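Local coordinates for ECL CdiI (Enterobacter cloacae subsp. cloacae, PDB 4NTQ), which neutralises the ribosomal RNase toxin of a contact-dependent growth inhibition system by binding it, and so probably protects the cell that makes it, at residues Y90-V95 against M124-W129; T79-F84 against K111-R116; V66-P71 against H102-E107; N46-S51 against S62-S67. All coordinates share one frame; numbering follows the deposited sequence.

Interaction 1: residues Y90-V95 against M124-W129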
# COMPACT_ATOMS: atom_id res chain seq x y z
N TYR B 90 0.29 -14.17 6.90
CA TYR B 90 0.01 -13.83 5.50
C TYR B 90 0.01 -12.33 5.36
O TYR B 90 -0.40 -11.61 6.28
CB TYR B 90 -1.31 -14.43 5.00
CG TYR B 90 -1.34 -15.94 5.12
CD1 TYR B 90 -0.75 -16.74 4.14
CD2 TYR B 90 -1.91 -16.55 6.23
CE1 TYR B 90 -0.75 -18.14 4.27
CE2 TYR B 90 -1.91 -17.94 6.36
CZ TYR B 90 -1.33 -18.72 5.38
OH TYR B 90 -1.33 -20.08 5.53
N VAL B 91 0.49 -11.85 4.22
CA VAL B 91 0.63 -10.44 3.98
C VAL B 91 0.03 -10.10 2.63
O VAL B 91 0.32 -10.74 1.61
CB VAL B 91 2.12 -9.99 3.97
CG1 VAL B 91 2.21 -8.47 3.94
CG2 VAL B 91 2.88 -10.55 5.16
N GLN B 92 -0.80 -9.07 2.63
CA GLN B 92 -1.48 -8.63 1.43
C GLN B 92 -1.24 -7.14 1.31
O GLN B 92 -0.81 -6.50 2.27
CB GLN B 92 -2.98 -8.93 1.52
CG GLN B 92 -3.27 -10.41 1.46
CD GLN B 92 -4.75 -10.75 1.39
OE1 GLN B 92 -5.59 -9.89 1.12
NE2 GLN B 92 -5.07 -12.01 1.63
N ASN B 93 -1.50 -6.60 0.13
CA ASN B 93 -1.22 -5.21 -0.15
C ASN B 93 -2.54 -4.63 -0.61
O ASN B 93 -3.02 -4.94 -1.69
CB ASN B 93 -0.15 -5.12 -1.26
CG ASN B 93 0.13 -3.69 -1.73
OD1 ASN B 93 0.43 -3.48 -2.92
ND2 ASN B 93 0.03 -2.71 -0.82
N ASN B 94 -3.15 -3.83 0.26
CA ASN B 94 -4.53 -3.38 0.02
C ASN B 94 -4.60 -1.89 0.04
O ASN B 94 -3.93 -1.25 0.85
CB ASN B 94 -5.49 -3.97 1.08
CG ASN B 94 -5.52 -5.49 1.04
OD1 ASN B 94 -5.15 -6.11 0.04
ND2 ASN B 94 -5.96 -6.10 2.14
N VAL B 95 -5.38 -1.34 -0.88
CA VAL B 95 -5.66 0.08 -0.88
C VAL B 95 -6.95 0.32 -0.12
O VAL B 95 -7.98 -0.29 -0.44
CB VAL B 95 -5.85 0.61 -2.30
CG1 VAL B 95 -6.30 2.05 -2.26
CG2 VAL B 95 -4.58 0.48 -3.09
N MSE B 124 -10.52 -13.68 -9.00
CA MSE B 124 -9.14 -13.26 -9.19
C MSE B 124 -8.32 -13.52 -7.92
O MSE B 124 -8.79 -13.24 -6.81
CB MSE B 124 -9.08 -11.78 -9.56
CG MSE B 124 -9.61 -11.48 -10.94
SE MSE B 124 -8.41 -12.21 -12.30
CE MSE B 124 -6.89 -11.01 -11.98
N LYS B 125 -7.12 -14.07 -8.08
CA LYS B 125 -6.28 -14.31 -6.93
C LYS B 125 -5.90 -12.99 -6.27
O LYS B 125 -5.48 -12.05 -6.93
CB LYS B 125 -5.02 -15.09 -7.31
CG LYS B 125 -4.03 -15.21 -6.17
CD LYS B 125 -2.73 -15.83 -6.63
CE LYS B 125 -1.67 -15.76 -5.54
NZ LYS B 125 -0.51 -16.62 -5.88
N ILE B 126 -6.10 -12.92 -4.96
CA ILE B 126 -5.62 -11.78 -4.19
C ILE B 126 -4.13 -11.97 -4.00
O ILE B 126 -3.68 -13.06 -3.63
CB ILE B 126 -6.30 -11.71 -2.82
CG1 ILE B 126 -7.82 -11.71 -2.98
CG2 ILE B 126 -5.81 -10.48 -2.04
CD1 ILE B 126 -8.34 -10.47 -3.58
N SER B 127 -3.34 -10.94 -4.29
CA SER B 127 -1.91 -11.05 -4.10
C SER B 127 -1.61 -11.31 -2.62
O SER B 127 -2.22 -10.71 -1.74
CB SER B 127 -1.20 -9.79 -4.59
OG SER B 127 -1.28 -9.64 -6.00
N GLU B 128 -0.68 -12.22 -2.35
CA GLU B 128 -0.37 -12.61 -0.97
C GLU B 128 1.05 -13.14 -0.82
O GLU B 128 1.56 -13.87 -1.68
CB GLU B 128 -1.38 -13.66 -0.49
CG GLU B 128 -1.33 -13.93 1.01
CD GLU B 128 -2.43 -14.87 1.48
OE1 GLU B 128 -2.31 -16.09 1.24
OE2 GLU B 128 -3.40 -14.40 2.09
N TRP B 129 1.70 -12.79 0.27
CA TRP B 129 3.03 -13.31 0.56
C TRP B 129 3.01 -13.86 1.99
O TRP B 129 2.05 -13.62 2.73
CB TRP B 129 4.07 -12.19 0.44
CG TRP B 129 4.20 -11.58 -0.95
CD1 TRP B 129 5.19 -11.84 -1.86
CD2 TRP B 129 3.33 -10.62 -1.57
NE1 TRP B 129 4.98 -11.10 -3.01
CE2 TRP B 129 3.85 -10.35 -2.85
CE3 TRP B 129 2.16 -9.97 -1.17
CZ2 TRP B 129 3.24 -9.45 -3.74
CZ3 TRP B 129 1.55 -9.08 -2.05
CH2 TRP B 129 2.10 -8.82 -3.32
O HOH W 1 -2.87 -7.93 -1.75
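V91 and W129 face each other as an antiparallel hydrogen-bonded pair, where the chain arriving from 124-128 joins strand 88-97 as an outermost strand of the four-stranded sheet. V91 N gives its proton to W129 O over 2.8 Å, from above the carbonyl plane. The return bond, W129 N to V91 O, is also 2.8 Å long but lies in the carbonyl plane. Beyond this pair the chains diverge, and the end-to-end directions of 90-93 and 126-129 are 119° apart. The CA-H of E128 also points at V91 O. Both V91 and W129 put their side chains on the same face of the sheet, and V91 O meets the indole edge in plane at CE3.

On the other face E128 is the centre. Its CG lies anti to the backbone N (chi1 -168°), and the extended chain carries the carboxylate obliquely across Y90. E128 OE1 is 3.4 Å from Y90 CD1. Q92 NE2 donates to E128 OE2 over 3.0 Å, with an N-H...O angle of 162°, approaching from above the carboxylate plane. The same oxygen is in a salt bridge with R116 NE, which probably keeps the group ionised. Q92 NE2 also bonds T117 O. Q92 OE1 comes 3.2 Å from I126 CG2.

The diverging part of 124-129 contacts the toxin chain: S127 OG and E128 N both bond D235 of Contact-dependent inhibitor A. Past the bridge, where 124-128 leaves the sheet, a water links the two segments. It accepts from N93 N at 2.7 Å and lies 2.9 Å from S127 O, to which it can donate.

Interaction 2: residues T79-F84 against K111-R116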
# COMPACT_ATOMS: atom_id res chain seq x y z
N THR B 79 -1.71 0.23 2.12
CA THR B 79 -1.35 -0.49 3.32
C THR B 79 -0.79 -1.85 2.97
O THR B 79 -1.05 -2.38 1.89
CB THR B 79 -2.58 -0.74 4.20
OG1 THR B 79 -3.45 -1.65 3.52
CG2 THR B 79 -3.32 0.56 4.51
N TRP B 80 -0.01 -2.39 3.90
CA TRP B 80 0.35 -3.79 3.85
C TRP B 80 -0.27 -4.41 5.09
O TRP B 80 -0.11 -3.89 6.19
CB TRP B 80 1.87 -3.97 3.78
CG TRP B 80 2.38 -3.53 2.40
CD1 TRP B 80 2.53 -2.25 1.96
CD2 TRP B 80 2.72 -4.38 1.29
NE1 TRP B 80 2.96 -2.25 0.65
CE2 TRP B 80 3.09 -3.54 0.22
CE3 TRP B 80 2.75 -5.77 1.10
CZ2 TRP B 80 3.49 -4.04 -1.02
CZ3 TRP B 80 3.15 -6.27 -0.13
CH2 TRP B 80 3.51 -5.40 -1.18
N VAL B 81 -1.02 -5.49 4.88
CA VAL B 81 -1.88 -6.06 5.90
C VAL B 81 -1.41 -7.45 6.31
O VAL B 81 -1.23 -8.32 5.46
CB VAL B 81 -3.32 -6.16 5.38
CG1 VAL B 81 -4.19 -6.92 6.35
CG2 VAL B 81 -3.88 -4.77 5.12
N LEU B 82 -1.21 -7.64 7.61
CA LEU B 82 -0.68 -8.90 8.14
C LEU B 82 -1.81 -9.68 8.78
O LEU B 82 -2.55 -9.15 9.61
CB LEU B 82 0.42 -8.64 9.17
CG LEU B 82 1.82 -8.27 8.68
CD1 LEU B 82 1.84 -7.09 7.71
CD2 LEU B 82 2.72 -7.98 9.85
N TYR B 83 -1.97 -10.94 8.39
CA TYR B 83 -2.99 -11.77 8.99
C TYR B 83 -2.30 -12.89 9.74
O TYR B 83 -1.46 -13.57 9.18
CB TYR B 83 -3.91 -12.37 7.92
CG TYR B 83 -4.87 -11.40 7.25
CD1 TYR B 83 -6.05 -11.01 7.89
CD2 TYR B 83 -4.63 -10.92 5.96
CE1 TYR B 83 -6.95 -10.16 7.28
CE2 TYR B 83 -5.54 -10.05 5.32
CZ TYR B 83 -6.69 -9.67 6.00
OH TYR B 83 -7.58 -8.82 5.41
N PHE B 84 -2.63 -13.06 11.00
CA PHE B 84 -1.96 -14.07 11.83
C PHE B 84 -2.71 -15.39 11.92
O PHE B 84 -3.87 -15.42 12.32
CB PHE B 84 -1.72 -13.51 13.22
CG PHE B 84 -0.96 -12.23 13.21
CD1 PHE B 84 0.42 -12.23 13.03
CD2 PHE B 84 -1.61 -11.01 13.36
CE1 PHE B 84 1.15 -11.05 13.01
CE2 PHE B 84 -0.89 -9.81 13.33
CZ PHE B 84 0.50 -9.83 13.16
N LYS B 111 -9.66 -1.35 12.23
CA LYS B 111 -11.11 -1.46 12.05
C LYS B 111 -11.50 -1.39 10.57
O LYS B 111 -12.57 -1.86 10.18
CB LYS B 111 -11.86 -0.36 12.81
CG LYS B 111 -11.74 -0.41 14.33
CD LYS B 111 -12.28 -1.72 14.90
CE LYS B 111 -13.78 -1.89 14.62
NZ LYS B 111 -14.32 -3.19 15.16
N PHE B 112 -10.65 -0.79 9.74
CA PHE B 112 -10.99 -0.57 8.33
C PHE B 112 -10.60 -1.76 7.46
O PHE B 112 -10.76 -1.75 6.25
CB PHE B 112 -10.39 0.74 7.82
CG PHE B 112 -10.99 1.96 8.46
CD1 PHE B 112 -11.88 2.76 7.76
CD2 PHE B 112 -10.69 2.28 9.78
CE1 PHE B 112 -12.45 3.89 8.36
CE2 PHE B 112 -11.26 3.40 10.38
CZ PHE B 112 -12.15 4.20 9.67
N ILE B 113 -10.10 -2.78 8.12
CA ILE B 113 -9.60 -3.97 7.46
C ILE B 113 -10.51 -5.11 7.85
O ILE B 113 -10.81 -5.25 9.05
CB ILE B 113 -8.20 -4.33 8.00
CG1 ILE B 113 -7.17 -3.28 7.55
CG2 ILE B 113 -7.80 -5.74 7.58
CD1 ILE B 113 -7.29 -2.89 6.08
N GLU B 114 -10.95 -5.91 6.90
CA GLU B 114 -11.79 -7.03 7.27
C GLU B 114 -11.04 -8.33 7.13
O GLU B 114 -9.86 -8.34 6.75
CB GLU B 114 -13.09 -7.04 6.48
CG GLU B 114 -12.94 -7.34 5.01
CD GLU B 114 -14.23 -7.09 4.27
OE1 GLU B 114 -15.15 -6.48 4.87
OE2 GLU B 114 -14.32 -7.50 3.09
N SER B 115 -11.71 -9.43 7.44
CA SER B 115 -11.05 -10.72 7.56
C SER B 115 -10.46 -11.12 6.23
O SER B 115 -10.77 -10.51 5.20
CB SER B 115 -11.99 -11.78 8.12
OG SER B 115 -12.56 -12.56 7.09
N ARG B 116 -9.61 -12.13 6.25
CA ARG B 116 -8.77 -12.47 5.12
C ARG B 116 -9.51 -13.23 4.04
O ARG B 116 -10.26 -14.15 4.34
CB ARG B 116 -7.59 -13.32 5.60
CG ARG B 116 -6.78 -14.00 4.49
CD ARG B 116 -5.56 -14.70 5.10
NE ARG B 116 -4.83 -15.49 4.11
CZ ARG B 116 -4.80 -16.81 4.08
NH1 ARG B 116 -5.46 -17.52 4.99
NH2 ARG B 116 -4.10 -17.44 3.14
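I113 is the first residue of 111-116 to reach strand 79-84. Its CG2 lies anti to the backbone N and sits 4.0 Å from V81 CG1, and its CD1 comes equally close to V81 CG2. The two branched side chains meet tip to tip. The same I113 CG2 lies 3.8 Å from Y83 OH, so it touches both residues. I113 also packs on A63 and I96, which extends the apolar patch to the strands on both flanks of 76-85.

E114 turns its side chain away and takes part through its backbone. Y83 OH donates to E114 O over 2.7 Å, nearly along the C=O axis (C=O...O angle 164°). The oxygen lies in the plane of the Y83 ring, at its edge. This single bond holds the tyrosine tip against the loop. It also gives the phenol hydroxyl of a buried side chain its acceptor.

The arrangement is a loop laid over one face of the antiparallel sheet, on the side where V81 and Y83 project. The long connection between strands 88-97 and 129-132 crosses strand 76-85 here.

S115 points away, and its carbonyl passes Y83 OH without bonding to it. R116 then closes over the ring. Its CB makes a CH-pi contact, 3.5 Å from the Y83 centroid and 6° off the ring normal, so it lies over the centre of one face. The chain runs on extended from CG to NE, with CD 4.0 Å from Y83 CG, and leads the guanidinium past the ring. That group is not stacked on Y83; it pairs with E128 and E85 and makes a cation-pi contact with Y90.

Interaction 3: residues V66-P71 against H102-E107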
# COMPACT_ATOMS: atom_id res chain seq x y z
N VAL B 66 1.43 2.69 4.43
CA VAL B 66 2.65 3.19 3.81
C VAL B 66 2.37 4.45 2.99
O VAL B 66 3.14 4.84 2.11
CB VAL B 66 3.35 2.11 2.99
CG1 VAL B 66 3.79 0.98 3.93
CG2 VAL B 66 2.44 1.62 1.90
N SER B 67 1.23 5.07 3.30
CA SER B 67 0.98 6.43 2.88
C SER B 67 -0.08 6.98 3.81
O SER B 67 -0.92 6.23 4.31
CB SER B 67 0.51 6.50 1.42
OG SER B 67 -0.80 5.98 1.28
N MSE B 68 -0.04 8.28 4.05
CA MSE B 68 -0.95 8.94 4.95
C MSE B 68 -0.97 10.41 4.63
O MSE B 68 0.06 11.01 4.32
CB MSE B 68 -0.52 8.73 6.39
CG MSE B 68 -1.47 9.35 7.41
SE MSE B 68 -3.24 8.51 7.31
CE MSE B 68 -2.64 6.64 7.14
N TYR B 69 -2.16 10.99 4.68
CA TYR B 69 -2.31 12.42 4.52
C TYR B 69 -3.28 12.86 5.58
O TYR B 69 -3.74 12.04 6.37
CB TYR B 69 -2.84 12.74 3.13
CG TYR B 69 -1.89 12.32 2.04
CD1 TYR B 69 -1.98 11.06 1.46
CD2 TYR B 69 -0.87 13.17 1.61
CE1 TYR B 69 -1.11 10.67 0.46
CE2 TYR B 69 0.01 12.79 0.61
CZ TYR B 69 -0.11 11.55 0.04
OH TYR B 69 0.77 11.17 -0.95
N GLU B 70 -3.56 14.16 5.61
CA GLU B 70 -4.64 14.71 6.41
C GLU B 70 -5.85 13.81 6.18
O GLU B 70 -6.31 13.68 5.04
CB GLU B 70 -4.96 16.13 5.95
CG GLU B 70 -5.91 16.88 6.87
CD GLU B 70 -5.22 17.40 8.11
OE1 GLU B 70 -4.08 17.91 7.99
OE2 GLU B 70 -5.81 17.31 9.21
N PRO B 71 -6.33 13.16 7.24
CA PRO B 71 -7.44 12.20 7.12
C PRO B 71 -8.73 12.76 6.47
O PRO B 71 -9.40 12.01 5.75
CB PRO B 71 -7.69 11.77 8.57
CG PRO B 71 -6.34 11.96 9.24
CD PRO B 71 -5.75 13.18 8.60
N HIS B 102 -14.89 10.28 5.41
CA HIS B 102 -14.74 11.43 6.31
C HIS B 102 -14.57 11.01 7.78
O HIS B 102 -13.99 11.76 8.57
CB HIS B 102 -15.87 12.45 6.14
N GLY B 103 -15.06 9.82 8.11
CA GLY B 103 -15.00 9.29 9.46
C GLY B 103 -13.65 8.73 9.84
O GLY B 103 -13.37 8.55 11.02
N PHE B 104 -12.81 8.49 8.84
CA PHE B 104 -11.54 7.79 9.04
C PHE B 104 -10.56 8.49 9.98
O PHE B 104 -10.51 9.72 10.04
CB PHE B 104 -10.85 7.48 7.71
CG PHE B 104 -9.45 6.93 7.86
CD1 PHE B 104 -9.26 5.62 8.28
CD2 PHE B 104 -8.34 7.73 7.61
CE1 PHE B 104 -7.98 5.11 8.44
CE2 PHE B 104 -7.06 7.22 7.77
CZ PHE B 104 -6.88 5.91 8.18
N SER B 105 -9.79 7.69 10.71
CA SER B 105 -8.69 8.17 11.53
C SER B 105 -7.64 7.06 11.68
O SER B 105 -7.99 5.91 11.95
CB SER B 105 -9.20 8.58 12.90
OG SER B 105 -8.26 9.42 13.52
N PRO B 106 -6.36 7.41 11.52
CA PRO B 106 -5.28 6.41 11.42
C PRO B 106 -5.17 5.45 12.62
O PRO B 106 -4.79 4.30 12.43
CB PRO B 106 -4.01 7.27 11.29
CG PRO B 106 -4.39 8.60 11.87
CD PRO B 106 -5.84 8.79 11.51
N GLU B 107 -5.49 5.91 13.82
CA GLU B 107 -5.35 5.04 14.98
C GLU B 107 -6.41 3.94 14.96
O GLU B 107 -6.29 2.92 15.66
CB GLU B 107 -5.42 5.85 16.28
CG GLU B 107 -6.78 6.46 16.59
CD GLU B 107 -7.17 7.62 15.68
OE1 GLU B 107 -6.42 7.95 14.73
OE2 GLU B 107 -8.25 8.21 15.92
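M68 sends CG anti to its backbone N (chi1 -178°), then folds at chi2 (63°) and again at chi3, so that its selenium turns toward 102-107. F104 answers with CG also anti to the backbone N (chi1 172°), which swings the ring toward the selenium. The result is a Met-aromatic contact between two loops, one after strand 61-65 and the other after strand 88-97. M68 is modelled as selenomethionine. Its SE lies 4.1 Å from F104 CE2 and 5.4 Å from the ring centroid, in the plane of the ring. The selenium therefore meets the ring edge, where the C-H bonds are, and not the pi face. The two side chains meet tip to tip.

Two prolines complete the contact, which has no hydrogen bond across it. P71 is the residue most covered by the facing loop. Its CB rests against the backbone at F104 O, and also touches the ring at F104 CD2, 4.2 Å away. P106 directs its ring toward 66-71 and meets both M68 and P71. P106 CB is 4.2 Å from M68 SE.

Packing carries on into the fold around the contact. F104 meets F112 edge-to-face, and M68 also touches W39 and I77. S105 turns away from 66-71, and its OG lies close to both carboxylate oxygens of E107, within 102-107. P71 and P106, both rigid rings, cross at about a right angle, and their nearest atoms are P71 CG and P106 CD, 3.9 Å apart.

Interaction 4: residues N46-S51 against S62-S67; sequences NSWLKS and SALAVS
W48, S51 and L64 carry most of the buried surface where helix 41-58 lies antiparallel to strand 61-65, the outermost strand that follows it in the chain. The axes of the local segments are 7.7 Å apart and their directions differ by 174°. L64 N pairs with W80 on the neighbouring strand, so the groups at A63 and A65 face the other way, out from the sheet edge. The helix supplies donors for their two carbonyls.

W48 does this with its indole. Its CG lies anti to the carbonyl carbon (chi1 -58°), and NE1 donates to A65 O over 2.8 Å. The bond is nearly straight, with an N-H...O angle of 163°. The oxygen lies in the indole plane, and the proton comes in on a lone pair of the carbonyl. L64 crosses W48 at about a right angle, with its CD2 3.9 Å from W48 CB. I4 and F139 pack around the same indole.

S51 works one turn further along. Its OG, anti to the backbone N, donates to A63 O over 2.7 Å from above the carbonyl plane. N110 ND2 bonds the same hydroxyl, and N110 OD1 takes the proton of A63 N. A reciprocal bond runs the other way: S62 OG donates to S51 O, 2.6 Å away, also from above the plane. Helix and strand thus each use a serine to bind a carbonyl of the other.

A water bridges S47 and the strand. It accepts from A65 N at 2.8 Å, donates to A63 O at 3.0 Å, and lies 2.7 Å from S47 OG.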
# COMPACT_ATOMS: atom_id res chain seq x y z
N ASN B 46 5.52 4.76 14.61
CA ASN B 46 4.65 4.70 15.78
C ASN B 46 3.33 3.98 15.46
O ASN B 46 2.87 3.13 16.22
CB ASN B 46 4.39 6.10 16.33
CG ASN B 46 3.22 6.13 17.26
OD1 ASN B 46 3.35 5.79 18.44
ND2 ASN B 46 2.06 6.54 16.75
N SER B 47 2.76 4.31 14.31
CA SER B 47 1.53 3.69 13.86
C SER B 47 1.69 2.18 13.65
O SER B 47 0.80 1.41 14.00
CB SER B 47 1.07 4.35 12.56
OG SER B 47 0.13 3.54 11.88
N TRP B 48 2.82 1.77 13.09
CA TRP B 48 3.10 0.35 12.87
C TRP B 48 3.25 -0.37 14.21
O TRP B 48 2.78 -1.50 14.37
CB TRP B 48 4.38 0.17 12.05
CG TRP B 48 4.36 0.84 10.70
CD1 TRP B 48 3.26 1.18 9.97
CD2 TRP B 48 5.50 1.25 9.93
NE1 TRP B 48 3.64 1.78 8.78
CE2 TRP B 48 5.01 1.84 8.74
CE3 TRP B 48 6.89 1.18 10.13
CZ2 TRP B 48 5.86 2.35 7.75
CZ3 TRP B 48 7.74 1.70 9.15
CH2 TRP B 48 7.21 2.28 7.97
N LEU B 49 3.93 0.27 15.16
CA LEU B 49 4.09 -0.30 16.50
C LEU B 49 2.73 -0.57 17.15
O LEU B 49 2.50 -1.65 17.68
CB LEU B 49 4.92 0.63 17.40
CG LEU B 49 5.21 0.11 18.81
CD1 LEU B 49 5.85 -1.26 18.75
CD2 LEU B 49 6.13 1.06 19.57
N LYS B 50 1.83 0.41 17.11
CA LYS B 50 0.50 0.26 17.69
C LYS B 50 -0.28 -0.83 16.99
O LYS B 50 -0.88 -1.68 17.63
CB LYS B 50 -0.28 1.57 17.62
CG LYS B 50 0.18 2.64 18.60
CD LYS B 50 -0.71 3.88 18.52
CE LYS B 50 -0.30 4.95 19.53
NZ LYS B 50 -0.89 6.28 19.21
N SER B 51 -0.25 -0.79 15.65
CA SER B 51 -1.00 -1.73 14.83
C SER B 51 -0.52 -3.17 15.03
O SER B 51 -1.31 -4.10 15.05
CB SER B 51 -0.90 -1.33 13.36
OG SER B 51 -1.61 -2.23 12.54
N SER B 62 -2.89 -6.90 11.37
CA SER B 62 -2.19 -5.64 11.59
C SER B 62 -2.02 -4.90 10.27
O SER B 62 -1.29 -5.35 9.38
CB SER B 62 -0.81 -5.89 12.19
OG SER B 62 -0.92 -6.16 13.58
N ALA B 63 -2.69 -3.77 10.14
CA ALA B 63 -2.55 -2.99 8.92
C ALA B 63 -1.44 -1.99 9.11
O ALA B 63 -1.48 -1.19 10.06
CB ALA B 63 -3.84 -2.28 8.61
N LEU B 64 -0.46 -2.03 8.20
CA LEU B 64 0.68 -1.11 8.20
C LEU B 64 0.54 -0.12 7.05
O LEU B 64 0.78 -0.48 5.90
CB LEU B 64 1.99 -1.88 7.97
CG LEU B 64 2.29 -3.07 8.89
CD1 LEU B 64 3.59 -3.75 8.49
CD2 LEU B 64 2.35 -2.62 10.32
N ALA B 65 0.19 1.12 7.37
CA ALA B 65 0.02 2.15 6.34
C ALA B 65 1.37 2.56 5.75
O ALA B 65 2.34 2.75 6.48
CB ALA B 65 -0.69 3.36 6.91
N VAL B 66 1.43 2.69 4.43
CA VAL B 66 2.65 3.19 3.81
C VAL B 66 2.37 4.45 2.99
O VAL B 66 3.14 4.84 2.11
CB VAL B 66 3.35 2.11 2.99
CG1 VAL B 66 3.79 0.98 3.93
CG2 VAL B 66 2.44 1.62 1.90
N SER B 67 1.23 5.07 3.30
CA SER B 67 0.98 6.43 2.88
C SER B 67 -0.08 6.98 3.81
O SER B 67 -0.92 6.23 4.31
CB SER B 67 0.51 6.50 1.42
OG SER B 67 -0.80 5.98 1.28
O HOH W 2 -0.07 1.42 10.14

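How the interactions relate
Three of the four contacts reach one antiparallel sheet, ordered 61-65, 76-85, 88-97, 129-132. Interaction 4 sits at the 61-65 edge and interaction 1 at the 129-132 edge, their centres about 17 Å apart. Interaction 2 lies between them, about 10 Å from interaction 1 and 11 Å from interaction 4. Interaction 3 joins the loops beyond; it shares V66 and S67 with interaction 4 and meets interaction 2 through F104 and F112. Interaction 4 closes first along the chain, while interactions 1, 2 and 3 interleave. The long 98-128 connection thus contributes to all three, and its end at interaction 1 meets the toxin.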